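Magnetosome membrane protein MamB, putative Co/Zn/Cd cation transporter. Cation diffusion facilitator family (Desulfamplus magnetovallimortis, PDB 6QFJ) probably moves divalent metal cations across the magnetosome membrane, as in other cation diffusion facilitators, and is represented here by its C-terminal domain. Local coordinates at residues Glu4-Ala9 against Ile66-Ser71. Residues are numbered along the deposited sequence; the frame is centred on the assembly and turned at random.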
loop_
_atom_site.group_PDB
_atom_site.type_symbol
_atom_site.label_atom_id
_atom_site.label_comp_id
_atom_site.label_asym_id
_atom_site.label_seq_id
_atom_site.Cartn_x
_atom_site.Cartn_y
_atom_site.Cartn_z
ATOM N N GLU A 4 -2.337 -7.347 12.650
ATOM C CA GLU A 4 -0.873 -7.307 12.471
ATOM C C GLU A 4 -0.406 -8.382 11.473
ATOM O O GLU A 4 0.604 -8.197 10.810
ATOM C CB GLU A 4 -0.104 -7.414 13.799
ATOM C CG GLU A 4 -0.459 -6.358 14.841
ATOM C CD GLU A 4 -0.491 -4.946 14.283
ATOM O OE1 GLU A 4 -1.296 -4.666 13.380
ATOM O OE2 GLU A 4 0.272 -4.103 14.770
ATOM N N ASP A 5 -1.139 -9.491 11.377
ATOM C CA ASP A 5 -0.824 -10.557 10.429
ATOM C C ASP A 5 -1.001 -10.093 8.987
ATOM O O ASP A 5 -0.155 -10.359 8.134
ATOM C CB ASP A 5 -1.714 -11.778 10.651
ATOM C CG ASP A 5 -1.308 -12.599 11.859
ATOM O OD1 ASP A 5 -0.248 -12.365 12.480
ATOM O OD2 ASP A 5 -2.097 -13.501 12.183
ATOM N N TYR A 6 -2.092 -9.378 8.763
ATOM C CA TYR A 6 -2.357 -8.809 7.486
ATOM C C TYR A 6 -1.310 -7.758 7.068
ATOM O O TYR A 6 -0.826 -7.769 5.932
ATOM C CB TYR A 6 -3.731 -8.146 7.485
ATOM C CG TYR A 6 -4.931 -9.098 7.484
ATOM C CD1 TYR A 6 -5.047 -10.138 6.521
ATOM C CD2 TYR A 6 -5.977 -8.908 8.369
ATOM C CE1 TYR A 6 -6.149 -10.951 6.455
ATOM C CE2 TYR A 6 -7.087 -9.725 8.342
ATOM C CZ TYR A 6 -7.180 -10.759 7.388
ATOM O OH TYR A 6 -8.284 -11.603 7.385
ATOM N N ILE A 7 -0.996 -6.842 7.986
ATOM C CA ILE A 7 0.001 -5.811 7.747
ATOM C C ILE A 7 1.367 -6.408 7.329
ATOM O O ILE A 7 1.982 -5.943 6.359
ATOM C CB ILE A 7 0.148 -4.889 8.955
ATOM C CG1 ILE A 7 -1.081 -3.977 9.030
ATOM C CG2 ILE A 7 1.433 -4.046 8.868
ATOM C CD1 ILE A 7 -1.102 -3.064 10.267
ATOM N N GLU A 8 1.788 -7.448 8.028
ATOM C CA GLU A 8 3.029 -8.107 7.737
ATOM C C GLU A 8 3.054 -8.745 6.354
ATOM O O GLU A 8 4.048 -8.637 5.640
ATOM C CB GLU A 8 3.281 -9.187 8.766
ATOM C CG GLU A 8 4.501 -9.993 8.447
ATOM C CD GLU A 8 4.834 -11.145 9.408
ATOM O OE1 GLU A 8 5.910 -11.735 9.220
ATOM O OE2 GLU A 8 4.058 -11.470 10.327
ATOM N N ALA A 9 1.948 -9.392 5.947
ATOM C CA ALA A 9 1.929 -9.995 4.667
ATOM C C ALA A 9 1.884 -8.886 3.570
ATOM O O ALA A 9 2.506 -8.998 2.523
ATOM C CB ALA A 9 0.740 -10.958 4.559
ATOM N N ILE A 66 -5.160 -10.297 -0.173
ATOM C CA ILE A 66 -4.671 -10.809 1.134
ATOM C C ILE A 66 -5.702 -10.814 2.235
ATOM O O ILE A 66 -5.766 -11.747 3.020
ATOM C CB ILE A 66 -3.442 -10.002 1.560
ATOM C CG1 ILE A 66 -2.357 -10.296 0.572
ATOM C CG2 ILE A 66 -3.004 -10.346 2.985
ATOM C CD1 ILE A 66 -0.994 -9.907 1.011
ATOM N N VAL A 67 -6.498 -9.770 2.324
ATOM C CA VAL A 67 -7.508 -9.635 3.363
ATOM C C VAL A 67 -8.840 -10.221 2.903
ATOM O O VAL A 67 -9.451 -9.726 1.956
ATOM C CB VAL A 67 -7.660 -8.115 3.678
ATOM C CG1 VAL A 67 -8.611 -7.897 4.790
ATOM C CG2 VAL A 67 -6.325 -7.472 4.007
ATOM N N ASP A 68 -9.325 -11.209 3.631
ATOM C CA ASP A 68 -10.542 -11.919 3.273
ATOM C C ASP A 68 -11.781 -11.018 3.456
ATOM O O ASP A 68 -12.689 -10.961 2.607
ATOM C CB ASP A 68 -10.705 -13.147 4.177
ATOM C CG ASP A 68 -9.354 -13.787 4.584
ATOM O OD1 ASP A 68 -8.575 -13.127 5.328
ATOM O OD2 ASP A 68 -9.076 -14.937 4.167
ATOM N N ARG A 69 -11.786 -10.288 4.553
ATOM C CA ARG A 69 -12.901 -9.412 4.898
ATOM C C ARG A 69 -12.965 -8.142 4.066
ATOM O O ARG A 69 -12.011 -7.759 3.366
ATOM C CB ARG A 69 -12.764 -8.969 6.353
ATOM C CG ARG A 69 -11.601 -9.661 7.052
ATOM C CD ARG A 69 -11.641 -9.530 8.587
ATOM N NE ARG A 69 -12.402 -8.393 9.044
ATOM C CZ ARG A 69 -12.286 -7.891 10.257
ATOM N NH1 ARG A 69 -13.011 -6.830 10.578
ATOM N NH2 ARG A 69 -11.434 -8.412 11.128
ATOM N N LYS A 70 -14.077 -7.480 4.202
ATOM C CA LYS A 70 -14.310 -6.230 3.525
ATOM C C LYS A 70 -13.291 -5.181 3.982
ATOM O O LYS A 70 -12.990 -5.061 5.181
ATOM C CB LYS A 70 -15.732 -5.715 3.790
ATOM C CG LYS A 70 -16.044 -4.452 3.007
ATOM C CD LYS A 70 -17.465 -3.936 3.122
ATOM C CE LYS A 70 -17.519 -2.559 2.479
ATOM N NZ LYS A 70 -18.783 -2.193 1.780
ATOM N N SER A 71 -12.771 -4.413 3.019
ATOM C CA SER A 71 -11.775 -3.429 3.259
ATOM C C SER A 71 -11.974 -2.187 2.419
ATOM O O SER A 71 -12.635 -2.182 1.387
ATOM C CB SER A 71 -10.374 -3.981 3.032
ATOM O OG SER A 71 -10.143 -4.304 1.637
#
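Y6 and V67 mark the closest backbone approach, their CA atoms 6.6 Å apart, where a turn of helix 2-15 faces the point at which the chain leaves helical geometry after helix 49-66. Y6 carries most of the contact. Its CG lies anti to the carbonyl carbon (chi1 -73°), which starts the ring off toward the loop. A tyrosine suits the place because it is apolar along its ring and polar at its tip. Over one ring face comes V67, whose CG1 makes a CH-pi contact 4.2 Å from the ring centroid; its other branch, CG2, lies 3.9 Å from Y6 CD1. A beta-branched residue can thus present both methyls to a ring. At the tip, in the conformer described here, Y6 OH donates a hydrogen bond to D68 OD1, 2.6 Å away; D68 is modelled in a second one, so the bond may not be permanent. The oxygen is met on its anti side, 21° out of the carboxylate plane, but lies near the plane of the ring, at its edge. The short aspartate side chain, charged and exposed, can take this bond at the surface while V67 stays buried. The aliphatic part of R69 adds CG, 3.9 Å from Y6 OH. A phenylalanine in place of Y6 would probably still pack on V67 but leave the D68 carboxylate without this donor. Farther along the helix, the small A9 lets I66 come close: A9 CB is 4.1 Å from I66 CD1, an apolar patch continued by I66 CG2 against the ring. Within the dimerisation domain of the zinc transporter family, the contact joins helix 2-15 to the C-terminal end of helix 49-66 and the loop leading into strand 71-79: Y6 and V67 both reach L35 of strand 34-43, V67 also touches F37, and H2 stacks on the Y6 ring.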